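Local coordinates for protein benzyl alcohol dehydrogenase (Acinetobacter calcoaceticus, PDB 1F8F) that probably oxidises benzyl alcohols to benzaldehydes with NAD, as a zinc-dependent medium-chain alcohol dehydrogenase with a Rossmann-fold coenzyme domain, at residues L89-C94 with G174-A179; S109-R114 with V314-G319; N155-T160 with K323-L328. One frame throughout, in Å; residues are numbered along the deposited sequence.

Contact 1 (L89-C94 with G174-A179). With ZN (zinc ion), chain C; NAD (nicotinamide-adenine-dinucleotide), chain F.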
loop_
_atom_site.group_PDB
_atom_site.type_symbol
_atom_site.label_atom_id
_atom_site.label_comp_id
_atom_site.label_asym_id
_atom_site.label_seq_id
_atom_site.Cartn_x
_atom_site.Cartn_y
_atom_site.Cartn_z
ATOM N N LEU A 89 20.521 20.347 10.552
ATOM C CA LEU A 89 20.480 19.505 11.724
ATOM C C LEU A 89 18.996 19.281 12.062
ATOM O O LEU A 89 18.245 20.194 12.367
ATOM C CB LEU A 89 20.999 20.278 12.943
ATOM C CG LEU A 89 22.333 20.992 12.754
ATOM C CD1 LEU A 89 22.921 21.379 14.126
ATOM C CD2 LEU A 89 23.358 20.084 12.051
ATOM N N SER A 90 18.586 18.047 11.931
ATOM C CA SER A 90 17.249 17.550 12.074
ATOM C C SER A 90 17.062 16.975 13.474
ATOM O O SER A 90 17.978 17.106 14.293
ATOM C CB SER A 90 16.976 16.467 11.005
ATOM O OG SER A 90 15.633 16.084 10.859
ATOM N N TYR A 91 15.921 16.376 13.793
ATOM C CA TYR A 91 15.696 15.809 15.101
ATOM C C TYR A 91 16.629 14.609 15.368
ATOM O O TYR A 91 17.429 14.154 14.588
ATOM C CB TYR A 91 14.258 15.393 15.309
ATOM C CG TYR A 91 13.747 14.384 14.272
ATOM C CD1 TYR A 91 13.787 13.011 14.521
ATOM C CD2 TYR A 91 13.164 14.821 13.094
ATOM C CE1 TYR A 91 13.339 12.092 13.574
ATOM C CE2 TYR A 91 12.700 13.942 12.139
ATOM C CZ TYR A 91 12.755 12.583 12.413
ATOM O OH TYR A 91 12.304 11.708 11.455
ATOM N N GLY A 92 16.525 14.092 16.586
ATOM C CA GLY A 92 17.263 13.044 17.216
ATOM C C GLY A 92 16.671 11.652 17.287
ATOM O O GLY A 92 15.627 11.351 17.839
ATOM N N TYR A 93 17.384 10.708 16.613
ATOM C CA TYR A 93 16.999 9.299 16.555
ATOM C C TYR A 93 18.152 8.325 16.784
ATOM O O TYR A 93 19.328 8.601 16.555
ATOM C CB TYR A 93 16.213 8.958 15.299
ATOM C CG TYR A 93 16.924 9.026 13.971
ATOM C CD1 TYR A 93 17.259 10.271 13.429
ATOM C CD2 TYR A 93 17.268 7.905 13.231
ATOM C CE1 TYR A 93 17.906 10.425 12.222
ATOM C CE2 TYR A 93 17.913 8.018 12.009
ATOM C CZ TYR A 93 18.226 9.272 11.529
ATOM O OH TYR A 93 18.886 9.384 10.312
ATOM N N CYS A 94 17.807 7.138 17.303
ATOM C CA CYS A 94 18.784 6.111 17.626
ATOM C C CYS A 94 19.267 5.300 16.422
ATOM O O CYS A 94 20.472 5.049 16.511
ATOM C CB CYS A 94 18.310 5.192 18.754
ATOM S SG CYS A 94 17.406 3.739 18.161
ATOM N N GLY A 174 9.951 22.470 11.175
ATOM C CA GLY A 174 8.624 22.895 10.683
ATOM C C GLY A 174 8.288 22.699 9.204
ATOM O O GLY A 174 7.120 22.366 8.883
ATOM N N ILE A 175 9.198 22.942 8.267
ATOM C CA ILE A 175 8.934 22.764 6.841
ATOM C C ILE A 175 8.793 21.293 6.446
ATOM O O ILE A 175 7.819 20.947 5.798
ATOM C CB ILE A 175 9.970 23.494 5.978
ATOM C CG1 ILE A 175 10.353 24.859 6.590
ATOM C CG2 ILE A 175 9.456 23.702 4.539
ATOM C CD1 ILE A 175 9.231 25.882 6.720
ATOM N N GLN A 176 9.647 20.380 6.969
ATOM C CA GLN A 176 9.563 18.956 6.728
ATOM C C GLN A 176 8.295 18.405 7.367
ATOM O O GLN A 176 7.676 17.465 6.837
ATOM C CB GLN A 176 10.773 18.113 7.148
ATOM C CG GLN A 176 11.063 17.819 8.613
ATOM C CD GLN A 176 12.277 16.912 8.788
ATOM O OE1 GLN A 176 12.703 16.318 7.792
ATOM N NE2 GLN A 176 12.924 16.758 9.946
ATOM N N THR A 177 7.893 19.011 8.487
ATOM C CA THR A 177 6.722 18.491 9.194
ATOM C C THR A 177 5.467 18.687 8.343
ATOM O O THR A 177 4.635 17.798 8.144
ATOM C CB THR A 177 6.495 19.140 10.587
ATOM O OG1 THR A 177 7.527 18.804 11.515
ATOM C CG2 THR A 177 5.174 18.669 11.205
ATOM N N GLY A 178 5.322 19.861 7.798
ATOM C CA GLY A 178 4.141 20.183 7.017
ATOM C C GLY A 178 4.132 19.548 5.645
ATOM O O GLY A 178 3.057 19.044 5.245
ATOM N N ALA A 179 5.270 19.657 4.957
ATOM C CA ALA A 179 5.387 19.076 3.613
ATOM C C ALA A 179 5.302 17.559 3.681
ATOM O O ALA A 179 4.644 16.903 2.864
ATOM C CB ALA A 179 6.740 19.431 2.950
HETATM ZN ZN ZN C . 15.390 4.268 17.234
HETATM P PA NAD F . 2.272 28.948 14.076
HETATM O O1A NAD F . 3.191 29.567 13.069
HETATM O O2A NAD F . 1.995 29.703 15.306
HETATM O O5B NAD F . 0.951 28.422 13.369
HETATM C C5B NAD F . -0.310 27.952 13.903
HETATM C C4B NAD F . -1.472 28.759 13.342
HETATM O O4B NAD F . -2.710 28.337 14.008
HETATM C C3B NAD F . -1.407 30.288 13.503
HETATM O O3B NAD F . -1.323 30.953 12.250
HETATM C C2B NAD F . -2.702 30.697 14.200
HETATM O O2B NAD F . -3.339 31.866 13.670
HETATM C C1B NAD F . -3.579 29.454 13.971
HETATM N N9A NAD F . -4.635 29.262 14.959
HETATM C C8A NAD F . -4.539 29.197 16.325
HETATM N N7A NAD F . -5.716 29.007 16.921
HETATM C C5A NAD F . -6.617 28.964 15.871
HETATM C C6A NAD F . -8.013 28.795 15.823
HETATM N N6A NAD F . -8.803 28.616 16.878
HETATM N N1A NAD F . -8.599 28.784 14.599
HETATM C C2A NAD F . -7.816 28.962 13.490
HETATM N N3A NAD F . -6.528 29.120 13.431
HETATM C C4A NAD F . -5.978 29.124 14.658
HETATM O O3 NAD F . 2.953 27.519 14.467
HETATM P PN NAD F . 3.707 26.531 13.467
HETATM O O1N NAD F . 3.010 26.464 12.170
HETATM O O2N NAD F . 5.116 26.935 13.362
HETATM O O5D NAD F . 3.550 25.155 14.321
HETATM C C5D NAD F . 2.299 24.449 14.277
HETATM C C4D NAD F . 2.077 23.485 15.386
HETATM O O4D NAD F . 2.666 22.172 15.119
HETATM C C3D NAD F . 2.404 23.817 16.847
HETATM O O3D NAD F . 1.497 23.085 17.694
HETATM C C2D NAD F . 3.776 23.140 16.970
HETATM O O2D NAD F . 4.241 22.996 18.303
HETATM C C1D NAD F . 3.360 21.810 16.324
HETATM N N1N NAD F . 4.533 21.079 15.856
HETATM C C2N NAD F . 4.385 19.734 15.743
HETATM C C3N NAD F . 5.447 18.999 15.252
HETATM C C7N NAD F . 5.387 17.444 15.056
HETATM O O7N NAD F . 6.383 16.850 14.645
HETATM N N7N NAD F . 4.175 16.862 15.371
HETATM C C4N NAD F . 6.654 19.639 14.843
HETATM C C5N NAD F . 6.426 20.987 14.489
HETATM C C6N NAD F . 5.406 21.782 14.968
#
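Ser90 and Tyr91 receive the end of the Gln176 side chain, and the amide nitrogen makes the closest contacts with both. Gln176 NE2 donates to Ser90 OG across 2.9 Å; the bond is clearly bent, with an N-H...O angle of 141°, and the hydroxyl oxygen is tilted from the amide plane. The same nitrogen meets the rim of the Tyr91 ring near its plane, with NE2 3.6 Å from CE2, so the amide meets the ring at its edge, the two planes 52° apart. Glutamine suits the place because its length bridges two backbones whose closest CA atoms, those of Ser90 and Gln176, are still 9.5 Å apart. With chi1 at 74°, CG sits over the backbone, flanked by N and C, and the extended chain beyond it carries the amide to the loop. Serine's short side chain offers an oxygen next to the loop backbone, and a weak bond from NE2 to Gly172 O gives the buried group a second partner.

This close-fitting end is buried, and Pro321 leans on Ser90, Tyr91 and Gln176 alike. Further along, the loop leaves the helix: Tyr93 and Cys94 are partly exposed, and Cys94 SG binds a zinc ion at 2.3 Å together with Cys97, Cys100 and Cys108, the four-cysteine structural site of this family. On the helix, Thr177 turns to the coenzyme, its OG1 3.5 Å from NAD C4N, the carbon that exchanges hydride.

The helical residues form the first turn and a half of helix 174-186, directly after Cys173, a ligand of the other zinc ion, with Cys44 and His65. Helix 201-213 of the Rossmann domain packs against Ile175 and Ala179, while 89-94 continues from strand 86-89 towards helix 98-101.

Contact 2 (S109-R114 with V314-G319). With NAD (nicotinamide-adenine-dinucleotide), chain F; SO4 (sulfate ion), chain D.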
loop_
_atom_site.group_PDB
_atom_site.type_symbol
_atom_site.label_atom_id
_atom_site.label_comp_id
_atom_site.label_asym_id
_atom_site.label_seq_id
_atom_site.Cartn_x
_atom_site.Cartn_y
_atom_site.Cartn_z
ATOM N N SER A 109 11.878 4.382 19.308
ATOM C CA SER A 109 11.475 4.119 20.702
ATOM C C SER A 109 12.285 4.963 21.684
ATOM O O SER A 109 11.996 5.038 22.879
ATOM C CB SER A 109 11.467 2.615 20.973
ATOM O OG SER A 109 12.796 2.103 20.899
ATOM N N GLU A 110 13.299 5.721 21.242
ATOM C CA GLU A 110 13.972 6.643 22.160
ATOM C C GLU A 110 13.574 8.062 21.776
ATOM O O GLU A 110 14.275 8.968 22.208
ATOM C CB GLU A 110 15.488 6.422 22.144
ATOM C CG GLU A 110 15.987 5.015 22.316
ATOM C CD GLU A 110 17.415 4.631 22.575
ATOM O OE1 GLU A 110 18.469 5.270 22.356
ATOM O OE2 GLU A 110 17.599 3.473 23.070
ATOM N N PHE A 111 12.518 8.340 21.012
ATOM C CA PHE A 111 12.206 9.726 20.676
ATOM C C PHE A 111 12.133 10.613 21.889
ATOM O O PHE A 111 13.129 11.330 21.990
ATOM C CB PHE A 111 10.955 9.912 19.793
ATOM C CG PHE A 111 10.945 11.225 19.037
ATOM C CD1 PHE A 111 10.516 12.392 19.645
ATOM C CD2 PHE A 111 11.403 11.293 17.725
ATOM C CE1 PHE A 111 10.521 13.582 18.938
ATOM C CE2 PHE A 111 11.420 12.459 17.028
ATOM C CZ PHE A 111 10.962 13.619 17.625
ATOM N N PHE A 112 11.386 10.607 22.949
ATOM C CA PHE A 112 11.366 11.535 24.063
ATOM C C PHE A 112 12.626 11.711 24.880
ATOM O O PHE A 112 12.823 12.669 25.646
ATOM C CB PHE A 112 10.133 11.134 24.915
ATOM C CG PHE A 112 9.739 12.217 25.883
ATOM C CD1 PHE A 112 10.319 12.250 27.139
ATOM C CD2 PHE A 112 8.802 13.189 25.560
ATOM C CE1 PHE A 112 9.997 13.224 28.060
ATOM C CE2 PHE A 112 8.468 14.168 26.479
ATOM C CZ PHE A 112 9.076 14.191 27.728
ATOM N N GLY A 113 13.602 10.831 24.722
ATOM C CA GLY A 113 14.846 10.842 25.434
ATOM C C GLY A 113 16.003 11.480 24.689
ATOM O O GLY A 113 16.985 11.939 25.330
ATOM N N ARG A 114 16.042 11.471 23.369
ATOM C CA ARG A 114 17.108 12.037 22.571
ATOM C C ARG A 114 16.922 13.526 22.284
ATOM O O ARG A 114 17.942 14.169 22.042
ATOM C CB ARG A 114 17.297 11.277 21.238
ATOM C CG ARG A 114 18.142 10.037 21.460
ATOM C CD ARG A 114 18.090 8.984 20.378
ATOM N NE ARG A 114 18.720 7.736 20.835
ATOM C CZ ARG A 114 20.030 7.581 20.921
ATOM N NH1 ARG A 114 20.773 8.618 20.534
ATOM N NH2 ARG A 114 20.694 6.507 21.319
ATOM N N VAL A 314 0.809 12.233 13.412
ATOM C CA VAL A 314 2.048 12.353 12.645
ATOM C C VAL A 314 3.144 13.170 13.352
ATOM O O VAL A 314 2.902 14.329 13.705
ATOM C CB VAL A 314 1.777 13.045 11.292
ATOM C CG1 VAL A 314 3.074 13.427 10.585
ATOM C CG2 VAL A 314 0.934 12.208 10.330
ATOM N N VAL A 315 4.349 12.641 13.449
ATOM C CA VAL A 315 5.529 13.304 14.027
ATOM C C VAL A 315 6.527 13.635 12.919
ATOM O O VAL A 315 6.900 12.775 12.111
ATOM C CB VAL A 315 6.308 12.409 15.045
ATOM C CG1 VAL A 315 7.474 13.110 15.755
ATOM C CG2 VAL A 315 5.390 11.846 16.117
ATOM N N GLU A 316 6.936 14.903 12.815
ATOM C CA GLU A 316 7.917 15.380 11.885
ATOM C C GLU A 316 7.712 14.921 10.452
ATOM O O GLU A 316 8.665 14.845 9.653
ATOM C CB GLU A 316 9.337 14.944 12.345
ATOM C CG GLU A 316 9.673 15.446 13.737
ATOM C CD GLU A 316 10.293 16.857 13.667
ATOM O OE1 GLU A 316 10.604 17.391 12.577
ATOM O OE2 GLU A 316 10.477 17.447 14.724
ATOM N N GLY A 317 6.459 14.791 10.009
ATOM C CA GLY A 317 6.141 14.483 8.632
ATOM C C GLY A 317 6.347 13.017 8.279
ATOM O O GLY A 317 6.200 12.697 7.079
ATOM N N SER A 318 6.600 12.114 9.193
ATOM C CA SER A 318 6.876 10.712 8.887
ATOM C C SER A 318 7.937 10.409 7.841
ATOM O O SER A 318 7.872 9.282 7.323
ATOM C CB SER A 318 5.555 10.028 8.481
ATOM O OG SER A 318 4.586 10.291 9.507
ATOM N N GLY A 319 8.952 11.191 7.440
ATOM C CA GLY A 319 9.779 10.496 6.388
ATOM C C GLY A 319 11.074 9.979 7.017
ATOM O O GLY A 319 11.191 9.664 8.188
HETATM P PA NAD F . 2.272 28.948 14.076
HETATM O O1A NAD F . 3.191 29.567 13.069
HETATM O O2A NAD F . 1.995 29.703 15.306
HETATM O O5B NAD F . 0.951 28.422 13.369
HETATM C C5B NAD F . -0.310 27.952 13.903
HETATM C C4B NAD F . -1.472 28.759 13.342
HETATM O O4B NAD F . -2.710 28.337 14.008
HETATM C C3B NAD F . -1.407 30.288 13.503
HETATM O O3B NAD F . -1.323 30.953 12.250
HETATM C C2B NAD F . -2.702 30.697 14.200
HETATM O O2B NAD F . -3.339 31.866 13.670
HETATM C C1B NAD F . -3.579 29.454 13.971
HETATM N N9A NAD F . -4.635 29.262 14.959
HETATM C C8A NAD F . -4.539 29.197 16.325
HETATM N N7A NAD F . -5.716 29.007 16.921
HETATM C C5A NAD F . -6.617 28.964 15.871
HETATM C C6A NAD F . -8.013 28.795 15.823
HETATM N N6A NAD F . -8.803 28.616 16.878
HETATM N N1A NAD F . -8.599 28.784 14.599
HETATM C C2A NAD F . -7.816 28.962 13.490
HETATM N N3A NAD F . -6.528 29.120 13.431
HETATM C C4A NAD F . -5.978 29.124 14.658
HETATM O O3 NAD F . 2.953 27.519 14.467
HETATM P PN NAD F . 3.707 26.531 13.467
HETATM O O1N NAD F . 3.010 26.464 12.170
HETATM O O2N NAD F . 5.116 26.935 13.362
HETATM O O5D NAD F . 3.550 25.155 14.321
HETATM C C5D NAD F . 2.299 24.449 14.277
HETATM C C4D NAD F . 2.077 23.485 15.386
HETATM O O4D NAD F . 2.666 22.172 15.119
HETATM C C3D NAD F . 2.404 23.817 16.847
HETATM O O3D NAD F . 1.497 23.085 17.694
HETATM C C2D NAD F . 3.776 23.140 16.970
HETATM O O2D NAD F . 4.241 22.996 18.303
HETATM C C1D NAD F . 3.360 21.810 16.324
HETATM N N1N NAD F . 4.533 21.079 15.856
HETATM C C2N NAD F . 4.385 19.734 15.743
HETATM C C3N NAD F . 5.447 18.999 15.252
HETATM C C7N NAD F . 5.387 17.444 15.056
HETATM O O7N NAD F . 6.383 16.850 14.645
HETATM N N7N NAD F . 4.175 16.862 15.371
HETATM C C4N NAD F . 6.654 19.639 14.843
HETATM C C5N NAD F . 6.426 20.987 14.489
HETATM C C6N NAD F . 5.406 21.782 14.968
HETATM S S SO4 D . 24.428 6.129 21.999
HETATM O O1 SO4 D . 25.736 6.162 22.739
HETATM O O2 SO4 D . 23.503 5.182 22.711
HETATM O O3 SO4 D . 24.633 5.742 20.574
HETATM O O4 SO4 D . 23.844 7.513 22.054
#
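With chi1 of -158°, Phe111 sends its ring away from its own backbone N towards Val315, whose CG1 is likewise trans to N (chi1 -175°) and points back at it. The two side chains come from opposite directions, and the CG1 methyl settles over one face of the ring, 4.0 Å from CZ. Glu316 adds its CG obliquely at 4.5 Å from the same CZ. A flat phenyl ring and a branched valine suit a buried apolar junction, and Leu306 of the second subunit also packs on Val315.

Residues 314-319 follow strand 310-313, the last strand of the six-stranded parallel Rossmann sheet, and there the backbone reads the nicotinamide carboxamide of NAD. Glu316 N donates to NAD O7N at 2.7 Å in a nearly straight bond (160°), and NAD N7N donates to Val314 O at 3.3 Å. Positive phi values at Glu316, Gly317 and Ser318 turn the chain sharply from Glu316 on, with Ser318 N bonded to Val315 O.

In the same segment as Phe111, Arg114 grips Glu110 side-on, its NE and NH2 both reaching OE1, with NH2 at 2.7 Å. NH2 also makes weak bonds to a sulfate ion, probably from the crystallisation medium.

Contact 3 (N155-T160 with K323-L328)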
loop_
_atom_site.group_PDB
_atom_site.type_symbol
_atom_site.label_atom_id
_atom_site.label_comp_id
_atom_site.label_asym_id
_atom_site.label_seq_id
_atom_site.Cartn_x
_atom_site.Cartn_y
_atom_site.Cartn_z
ATOM N N ASN A 155 21.763 12.567 12.453
ATOM C CA ASN A 155 20.895 13.749 12.371
ATOM C C ASN A 155 21.606 14.878 11.619
ATOM O O ASN A 155 21.029 15.971 11.647
ATOM C CB ASN A 155 20.282 14.225 13.660
ATOM C CG ASN A 155 21.135 14.697 14.821
ATOM O OD1 ASN A 155 22.078 14.022 15.262
ATOM N ND2 ASN A 155 20.731 15.848 15.316
ATOM N N THR A 156 22.711 14.677 10.933
ATOM C CA THR A 156 23.366 15.783 10.226
ATOM C C THR A 156 23.263 15.527 8.740
ATOM O O THR A 156 23.862 14.615 8.182
ATOM C CB THR A 156 24.796 15.951 10.745
ATOM O OG1 THR A 156 24.753 16.067 12.181
ATOM C CG2 THR A 156 25.523 17.210 10.282
ATOM N N VAL A 157 22.503 16.309 8.000
ATOM C CA VAL A 157 22.150 16.224 6.628
ATOM C C VAL A 157 22.888 17.191 5.704
ATOM O O VAL A 157 22.687 18.387 5.575
ATOM C CB VAL A 157 20.652 16.383 6.331
ATOM C CG1 VAL A 157 20.222 15.913 4.974
ATOM C CG2 VAL A 157 19.770 15.690 7.375
ATOM N N LYS A 158 23.753 16.578 4.874
ATOM C CA LYS A 158 24.545 17.298 3.881
ATOM C C LYS A 158 23.647 17.917 2.814
ATOM O O LYS A 158 22.811 17.215 2.241
ATOM C CB LYS A 158 25.625 16.431 3.241
ATOM C CG LYS A 158 26.332 17.042 2.037
ATOM C CD LYS A 158 27.739 16.457 1.894
ATOM C CE LYS A 158 28.141 16.304 0.436
ATOM N NZ LYS A 158 29.511 15.679 0.326
ATOM N N VAL A 159 23.811 19.213 2.551
ATOM C CA VAL A 159 23.074 19.835 1.454
ATOM C C VAL A 159 24.055 20.613 0.569
ATOM O O VAL A 159 25.219 20.866 0.888
ATOM C CB VAL A 159 21.907 20.749 1.861
ATOM C CG1 VAL A 159 20.838 20.102 2.705
ATOM C CG2 VAL A 159 22.451 21.981 2.591
ATOM N N THR A 160 23.521 21.018 -0.575
ATOM C CA THR A 160 24.289 21.693 -1.608
ATOM C C THR A 160 24.866 23.030 -1.205
ATOM O O THR A 160 24.191 23.789 -0.512
ATOM C CB THR A 160 23.414 21.895 -2.863
ATOM O OG1 THR A 160 24.235 22.367 -3.914
ATOM C CG2 THR A 160 22.267 22.866 -2.705
ATOM N N LYS A 323 16.831 11.372 3.402
ATOM C CA LYS A 323 16.258 11.274 2.092
ATOM C C LYS A 323 15.373 12.470 1.705
ATOM O O LYS A 323 15.551 13.068 0.654
ATOM C CB LYS A 323 15.371 10.008 1.970
ATOM C CG LYS A 323 15.033 9.701 0.526
ATOM C CD LYS A 323 13.826 8.748 0.398
ATOM C CE LYS A 323 13.666 8.404 -1.099
ATOM N NZ LYS A 323 12.564 7.439 -1.286
ATOM N N PHE A 324 14.390 12.841 2.518
ATOM C CA PHE A 324 13.420 13.896 2.291
ATOM C C PHE A 324 13.958 15.326 2.273
ATOM O O PHE A 324 13.446 16.142 1.477
ATOM C CB PHE A 324 12.274 13.781 3.339
ATOM C CG PHE A 324 11.015 14.520 2.944
ATOM C CD1 PHE A 324 10.414 14.354 1.711
ATOM C CD2 PHE A 324 10.393 15.423 3.808
ATOM C CE1 PHE A 324 9.254 15.040 1.358
ATOM C CE2 PHE A 324 9.241 16.088 3.478
ATOM C CZ PHE A 324 8.635 15.908 2.235
ATOM N N ILE A 325 14.887 15.686 3.167
ATOM C CA ILE A 325 15.409 17.050 3.227
ATOM C C ILE A 325 16.026 17.461 1.909
ATOM O O ILE A 325 15.652 18.509 1.379
ATOM C CB ILE A 325 16.287 17.382 4.435
ATOM C CG1 ILE A 325 15.331 17.695 5.623
ATOM C CG2 ILE A 325 17.225 18.591 4.223
ATOM C CD1 ILE A 325 16.166 17.637 6.886
ATOM N N PRO A 326 16.962 16.685 1.373
ATOM C CA PRO A 326 17.486 16.976 0.044
ATOM C C PRO A 326 16.385 17.009 -1.007
ATOM O O PRO A 326 16.528 17.773 -1.982
ATOM C CB PRO A 326 18.532 15.872 -0.220
ATOM C CG PRO A 326 18.837 15.349 1.148
ATOM C CD PRO A 326 17.600 15.511 1.989
ATOM N N GLU A 327 15.297 16.212 -0.931
ATOM C CA GLU A 327 14.259 16.297 -1.937
ATOM C C GLU A 327 13.577 17.683 -1.873
ATOM O O GLU A 327 13.329 18.333 -2.897
ATOM C CB GLU A 327 13.210 15.172 -1.855
ATOM C CG GLU A 327 13.684 13.795 -2.306
ATOM C CD GLU A 327 12.819 12.658 -1.848
ATOM O OE1 GLU A 327 11.893 12.739 -1.027
ATOM O OE2 GLU A 327 13.044 11.521 -2.338
ATOM N N LEU A 328 13.312 18.190 -0.658
ATOM C CA LEU A 328 12.733 19.535 -0.579
ATOM C C LEU A 328 13.694 20.595 -1.136
ATOM O O LEU A 328 13.233 21.496 -1.814
ATOM C CB LEU A 328 12.313 19.883 0.836
ATOM C CG LEU A 328 11.250 18.954 1.474
ATOM C CD1 LEU A 328 11.043 19.430 2.908
ATOM C CD2 LEU A 328 9.982 18.853 0.647
#
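A strand lies along a helix here in purely apolar packing: residues 156-159, at the border of the catalytic domain, face one side of helix 321-333, which follows the final strand of the coenzyme domain. The two short segments run 31° from parallel, their axes 8.7 Å apart at the closest approach, and four side chains join them. Val157 is the central one. Its CG1, anti to the backbone N (chi1 -163°), rests against both Pro326 CD, 4.0 Å away, and Ile325 CG2, 4.1 Å away, while its other branch, CG2, reaches Ile325 CD1 at 4.1 Å. Both forks of the valine are thus used, and the isoleucine answers with two methyls of its own. Two residues further along the strand, Val159 CG1 closes on Ile325 CG2 at 4.2 Å.

The alternation of a beta strand separates Val157, which points to the helix, from Lys158, which points away and is exposed; Val159 gets there with its CG1 branch. Beta-branched valines suit both the strand and the flat apolar surface it presents. Within its sheet, the strand pairs antiparallel with 86-89, by backbone bonds of Val157 with Val88 and Val159 with His86. After its helix the chain continues to strand 343-347, back in the mixed sheet of the catalytic domain, so the contact lies where the two domains of this medium-chain dehydrogenase fold meet.

Pro326 lacks an N-H, and the helix is kinked where its nitrogen makes no bond to the preceding turn; its ring carbons instead serve as an apolar surface, meeting Val157 at about a right angle. Phe324 and Leu328 pack against helix 174-186, and Lys322 NZ bonds Thr156 O near the start of the strand.

Contacts 1 and 2 lie closest, their centres about 8 Å apart, and Tyr91 joins them: its CD1 is 3.5 Å from Phe111 CE2 and its CE2 3.5 Å from Glu316 CB. Both also border the nicotinamide of NAD, contact 1 through Thr177 and contact 2 through the backbone of Val314 and Glu316. At the structural zinc, Cys94 CB packs 3.3 Å from Arg114 NE. Contact 3, centred about 10 Å from contact 1, meets it through a probable hydrogen bond from Asn155 ND2 to Ser90 O, 3.2 Å, and through Ile325 CG1, 3.7 Å from Gln176 OE1. Contacts 2 and 3 are about 17 Å apart between centres, though 314-319 and 323-328 nearly adjoin in sequence.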